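Local coordinates for protein beta-d-glucoside glucohydrolase (Hypocrea jecorina, PDB 3ZZ1) that probably hydrolyses terminal, non-reducing beta-D-glucosyl residues with release of beta-D-glucose, as a family 3 glycoside hydrolase of cellulose degradation, at residues A394-I399 and T408-S413; L341-P346 and N475-V480. One frame throughout, in Å; residues are numbered along the deposited sequence.

Interaction 1. Residues A394-I399 and T408-S413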
loop_
_atom_site.group_PDB
_atom_site.type_symbol
_atom_site.label_atom_id
_atom_site.label_comp_id
_atom_site.label_asym_id
_atom_site.label_seq_id
_atom_site.Cartn_x
_atom_site.Cartn_y
_atom_site.Cartn_z
ATOM N N ALA A 394 -7.282 8.072 -21.173
ATOM C CA ALA A 394 -6.210 7.322 -21.824
ATOM C C ALA A 394 -5.019 8.221 -22.182
ATOM O O ALA A 394 -5.209 9.387 -22.539
ATOM C CB ALA A 394 -6.736 6.615 -23.066
ATOM N N PRO A 395 -3.787 7.683 -22.066
ATOM C CA PRO A 395 -2.594 8.425 -22.460
ATOM C C PRO A 395 -2.699 9.021 -23.868
ATOM O O PRO A 395 -2.381 10.201 -24.050
ATOM C CB PRO A 395 -1.495 7.367 -22.403
ATOM C CG PRO A 395 -1.951 6.422 -21.355
ATOM C CD PRO A 395 -3.445 6.372 -21.480
ATOM N N TYR A 396 -3.161 8.225 -24.839
ATOM C CA TYR A 396 -3.259 8.696 -26.228
ATOM C C TYR A 396 -4.149 9.924 -26.399
ATOM O O TYR A 396 -3.750 10.899 -27.033
ATOM C CB TYR A 396 -3.725 7.595 -27.192
ATOM C CG TYR A 396 -4.132 8.165 -28.541
ATOM C CD1 TYR A 396 -3.177 8.703 -29.412
ATOM C CD2 TYR A 396 -5.474 8.209 -28.924
ATOM C CE1 TYR A 396 -3.551 9.251 -30.641
ATOM C CE2 TYR A 396 -5.856 8.753 -30.148
ATOM C CZ TYR A 396 -4.893 9.269 -31.001
ATOM O OH TYR A 396 -5.278 9.801 -32.214
ATOM N N ASP A 397 -5.359 9.852 -25.853
ATOM C CA ASP A 397 -6.343 10.922 -25.993
ATOM C C ASP A 397 -5.812 12.219 -25.381
ATOM O O ASP A 397 -5.964 13.296 -25.964
ATOM C CB ASP A 397 -7.683 10.506 -25.371
ATOM C CG ASP A 397 -8.358 9.355 -26.132
ATOM O OD1 ASP A 397 -8.391 9.398 -27.378
ATOM O OD2 ASP A 397 -8.865 8.408 -25.483
ATOM N N ALA A 398 -5.161 12.101 -24.224
ATOM C CA ALA A 398 -4.550 13.249 -23.558
ATOM C C ALA A 398 -3.341 13.787 -24.324
ATOM O O ALA A 398 -3.173 15.007 -24.449
ATOM C CB ALA A 398 -4.169 12.898 -22.131
ATOM N N ILE A 399 -2.502 12.884 -24.831
ATOM C CA ILE A 399 -1.322 13.285 -25.606
ATOM C C ILE A 399 -1.732 13.964 -26.918
ATOM O O ILE A 399 -1.154 14.990 -27.297
ATOM C CB ILE A 399 -0.342 12.102 -25.839
ATOM C CG1 ILE A 399 0.462 11.836 -24.558
ATOM C CG2 ILE A 399 0.608 12.381 -27.020
ATOM C CD1 ILE A 399 1.172 10.490 -24.520
ATOM N N THR A 408 1.536 19.981 -33.277
ATOM C CA THR A 408 2.234 18.699 -33.392
ATOM C C THR A 408 1.319 17.618 -33.978
ATOM O O THR A 408 0.221 17.378 -33.478
ATOM C CB THR A 408 2.818 18.232 -32.029
ATOM O OG1 THR A 408 3.686 19.241 -31.498
ATOM C CG2 THR A 408 3.612 16.935 -32.181
ATOM N N GLN A 409 1.793 16.983 -35.046
ATOM C CA GLN A 409 1.108 15.867 -35.694
ATOM C C GLN A 409 1.327 14.571 -34.898
ATOM O O GLN A 409 2.456 14.249 -34.523
ATOM C CB GLN A 409 1.632 15.733 -37.127
ATOM C CG GLN A 409 1.347 14.406 -37.817
ATOM C CD GLN A 409 2.164 14.235 -39.087
ATOM O OE1 GLN A 409 1.860 14.840 -40.117
ATOM N NE2 GLN A 409 3.210 13.409 -39.016
ATOM N N VAL A 410 0.246 13.840 -34.630
ATOM C CA VAL A 410 0.324 12.601 -33.851
ATOM C C VAL A 410 -0.028 11.397 -34.712
ATOM O O VAL A 410 -1.079 11.374 -35.352
ATOM C CB VAL A 410 -0.597 12.629 -32.601
ATOM C CG1 VAL A 410 -0.393 11.383 -31.739
ATOM C CG2 VAL A 410 -0.343 13.877 -31.774
ATOM N N THR A 411 0.863 10.406 -34.732
ATOM C CA THR A 411 0.584 9.146 -35.414
ATOM C C THR A 411 0.436 8.011 -34.401
ATOM O O THR A 411 1.323 7.772 -33.576
ATOM C CB THR A 411 1.658 8.807 -36.470
ATOM O OG1 THR A 411 1.801 9.908 -37.379
ATOM C CG2 THR A 411 1.260 7.570 -37.259
ATOM N N LEU A 412 -0.695 7.315 -34.479
ATOM C CA LEU A 412 -1.027 6.262 -33.528
ATOM C C LEU A 412 -0.930 4.858 -34.128
ATOM O O LEU A 412 -1.506 4.573 -35.185
ATOM C CB LEU A 412 -2.435 6.489 -32.958
ATOM C CG LEU A 412 -3.009 5.393 -32.051
ATOM C CD1 LEU A 412 -2.238 5.303 -30.737
ATOM C CD2 LEU A 412 -4.500 5.610 -31.798
ATOM N N SER A 413 -0.189 3.994 -33.440
ATOM C CA SER A 413 -0.233 2.561 -33.673
ATOM C C SER A 413 -0.778 1.929 -32.396
ATOM O O SER A 413 -0.033 1.700 -31.435
ATOM C CB SER A 413 1.158 2.019 -33.994
ATOM O OG SER A 413 1.100 0.637 -34.281
HETATM O O HOH W 1 -3.469 10.357 -33.958
#
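Val410 is the first residue of 408-413 to reach Tyr396, its CG1 methyl standing 4.0 Å from CE1 of Tyr396 at the edge of the ring, near its plane. With chi1 at -175° that branch, anti to the backbone N, is the one carried to the ring. The carbonyl of Val410 adds a polar tie: a water lying in the ring plane is 2.6 Å from Tyr396 OH and donates to Val410 O at 2.9 Å, bridging helix to strand where no direct hydrogen bond spans them. Two residues on, Leu412 lies over one face of the same ring. Its CD2 sits 3.7 Å from the ring centroid of Tyr396, only 9° off the normal, a CH-pi contact, while CD1 and CB of Leu412 reach the Tyr396 CD1 and CE1 side of the ring. A serine in place of Tyr396 would probably leave the Leu412 methyls without their aromatic face and the bridging water without its phenolic partner. Helix 395-404 lies in the beta-alpha-beta crossover between adjacent parallel strands 348-352 and 409-413, packing here on the strand that follows it; Ile399 rests on Val351 of strand 348-352, and Ala398 and Ile399 meet Val515 of helix 510-518.

Interaction 2. Residues L341-P346 and N475-V480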
loop_
_atom_site.group_PDB
_atom_site.type_symbol
_atom_site.label_atom_id
_atom_site.label_comp_id
_atom_site.label_asym_id
_atom_site.label_seq_id
_atom_site.Cartn_x
_atom_site.Cartn_y
_atom_site.Cartn_z
ATOM N N LEU A 341 13.077 14.919 -22.375
ATOM C CA LEU A 341 11.956 15.382 -21.560
ATOM C C LEU A 341 12.383 16.593 -20.727
ATOM O O LEU A 341 13.508 16.633 -20.237
ATOM C CB LEU A 341 11.433 14.260 -20.651
ATOM C CG LEU A 341 10.674 13.098 -21.297
ATOM C CD1 LEU A 341 10.227 12.118 -20.233
ATOM C CD2 LEU A 341 9.480 13.589 -22.094
ATOM N N PRO A 342 11.489 17.588 -20.569
ATOM C CA PRO A 342 10.129 17.603 -21.100
ATOM C C PRO A 342 10.092 17.928 -22.585
ATOM O O PRO A 342 11.006 18.578 -23.103
ATOM C CB PRO A 342 9.457 18.722 -20.307
ATOM C CG PRO A 342 10.560 19.654 -19.956
ATOM C CD PRO A 342 11.807 18.827 -19.831
ATOM N N LEU A 343 9.041 17.454 -23.249
ATOM C CA LEU A 343 8.812 17.722 -24.658
ATOM C C LEU A 343 8.501 19.193 -24.845
ATOM O O LEU A 343 7.765 19.786 -24.057
ATOM C CB LEU A 343 7.640 16.886 -25.188
ATOM C CG LEU A 343 7.674 15.362 -25.046
ATOM C CD1 LEU A 343 6.338 14.774 -25.467
ATOM C CD2 LEU A 343 8.814 14.750 -25.849
ATOM N N LYS A 344 9.067 19.776 -25.893
ATOM C CA LYS A 344 8.835 21.177 -26.196
ATOM C C LYS A 344 7.831 21.270 -27.340
ATOM O O LYS A 344 6.629 21.090 -27.137
ATOM C CB LYS A 344 10.150 21.880 -26.549
ATOM C CG LYS A 344 11.306 21.598 -25.597
ATOM C CD LYS A 344 11.364 22.588 -24.453
ATOM C CE LYS A 344 12.659 22.411 -23.668
ATOM N NZ LYS A 344 13.078 23.646 -22.943
ATOM N N LYS A 345 8.325 21.517 -28.548
ATOM C CA LYS A 345 7.452 21.750 -29.685
ATOM C C LYS A 345 7.890 20.885 -30.872
ATOM O O LYS A 345 8.334 21.409 -31.894
ATOM C CB LYS A 345 7.481 23.240 -30.040
ATOM C CG LYS A 345 6.185 23.789 -30.589
ATOM C CD LYS A 345 6.279 25.302 -30.764
ATOM C CE LYS A 345 5.193 25.817 -31.693
ATOM N NZ LYS A 345 3.830 25.609 -31.124
ATOM N N PRO A 346 7.781 19.549 -30.737
ATOM C CA PRO A 346 8.183 18.707 -31.864
ATOM C C PRO A 346 7.141 18.768 -32.986
ATOM O O PRO A 346 5.961 19.008 -32.713
ATOM C CB PRO A 346 8.243 17.310 -31.246
ATOM C CG PRO A 346 7.247 17.348 -30.133
ATOM C CD PRO A 346 7.244 18.753 -29.613
ATOM N N ASN A 475 14.808 8.522 -31.196
ATOM C CA ASN A 475 14.377 9.231 -29.994
ATOM C C ASN A 475 13.146 8.609 -29.353
ATOM O O ASN A 475 12.028 9.120 -29.490
ATOM C CB ASN A 475 14.126 10.706 -30.315
ATOM C CG ASN A 475 15.405 11.461 -30.595
ATOM O OD1 ASN A 475 16.257 11.614 -29.717
ATOM N ND2 ASN A 475 15.550 11.939 -31.826
ATOM N N VAL A 476 13.369 7.507 -28.643
ATOM C CA VAL A 476 12.283 6.720 -28.073
ATOM C C VAL A 476 12.086 7.043 -26.594
ATOM O O VAL A 476 13.049 7.101 -25.821
ATOM C CB VAL A 476 12.531 5.202 -28.253
ATOM C CG1 VAL A 476 11.344 4.393 -27.736
ATOM C CG2 VAL A 476 12.800 4.878 -29.719
ATOM N N ILE A 477 10.829 7.271 -26.226
ATOM C CA ILE A 477 10.437 7.443 -24.836
ATOM C C ILE A 477 9.575 6.252 -24.453
ATOM O O ILE A 477 8.562 5.979 -25.090
ATOM C CB ILE A 477 9.674 8.772 -24.615
ATOM C CG1 ILE A 477 10.587 9.963 -24.934
ATOM C CG2 ILE A 477 9.131 8.870 -23.165
ATOM C CD1 ILE A 477 9.850 11.274 -25.107
ATOM N N VAL A 478 9.998 5.531 -23.423
ATOM C CA VAL A 478 9.277 4.352 -22.952
ATOM C C VAL A 478 8.464 4.710 -21.715
ATOM O O VAL A 478 9.020 5.131 -20.694
ATOM C CB VAL A 478 10.237 3.187 -22.623
ATOM C CG1 VAL A 478 9.463 2.002 -22.056
ATOM C CG2 VAL A 478 11.024 2.765 -23.862
ATOM N N VAL A 479 7.149 4.547 -21.820
ATOM C CA VAL A 479 6.255 4.765 -20.694
ATOM C C VAL A 479 5.756 3.413 -20.210
ATOM O O VAL A 479 5.206 2.629 -20.982
ATOM C CB VAL A 479 5.073 5.696 -21.059
ATOM C CG1 VAL A 479 4.113 5.841 -19.880
ATOM C CG2 VAL A 479 5.589 7.066 -21.495
ATOM N N VAL A 480 5.979 3.152 -18.925
ATOM C CA VAL A 480 5.635 1.883 -18.303
ATOM C C VAL A 480 4.544 2.077 -17.255
ATOM O O VAL A 480 4.681 2.910 -16.356
ATOM C CB VAL A 480 6.865 1.250 -17.616
ATOM C CG1 VAL A 480 6.527 -0.130 -17.067
ATOM C CG2 VAL A 480 8.048 1.177 -18.580
#
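The loop 341-346 passes strand 476-482 without backbone pairing; the nearest CA atoms, those of Leu341 and Ile477, are 8.7 Å apart, and a cis peptide bond precedes Pro342. Side chains alone bridge this distance, and on the strand a single methyl does the work. Ile477 points its CB toward the loop, and with CG1 anti to the carbonyl carbon (chi1 -63°) and the chain extended beyond it (chi2 165°), CD1 is carried out to meet two leucines. CD2 of Leu343 lies 3.7 Å from Ile477 CD1, and CD2 of Leu341 lies 3.8 Å from the same Ile477 CD1. Both leucines run obliquely across the isoleucine, each offering one branch of its fork. All three residues are buried, and only methyl groups meet. Strand 476-482 belongs to the mixed six-stranded sheet of the family 3 C-terminal domain, between the parallel strands 430-437 and 497-502, and the loop, packed by its leucines against this interior strand, links the antiparallel edge strand 332-336 to the parallel strand 348-352. Leu341 also touches Leu333 of strand 332-336 and Val501 of strand 497-502, whereas Ile477 rests on Ala499. The backbone of Leu343 is hydrogen-bonded to that of Leu518, which ties the loop to the end of helix 510-518.

In the fold
Interactions 1 and 2 lie with their centres about 12 Å apart in the family 3 C-terminal domain, and both reach the same six-stranded sheet, one at edge strand 409-413 and the other at interior strand 476-482. In sequence, both segments of interaction 1 fall between the two segments of interaction 2. They touch directly where the ends of 341-346 and 408-413 meet: OG1 of Thr408 is 2.6 Å from Pro346 O, probably a hydrogen bond. Helix 510-518 neighbours both contacts. The two contacts lie about 31 Å and 29 Å, centre to centre, from the middle of the chain.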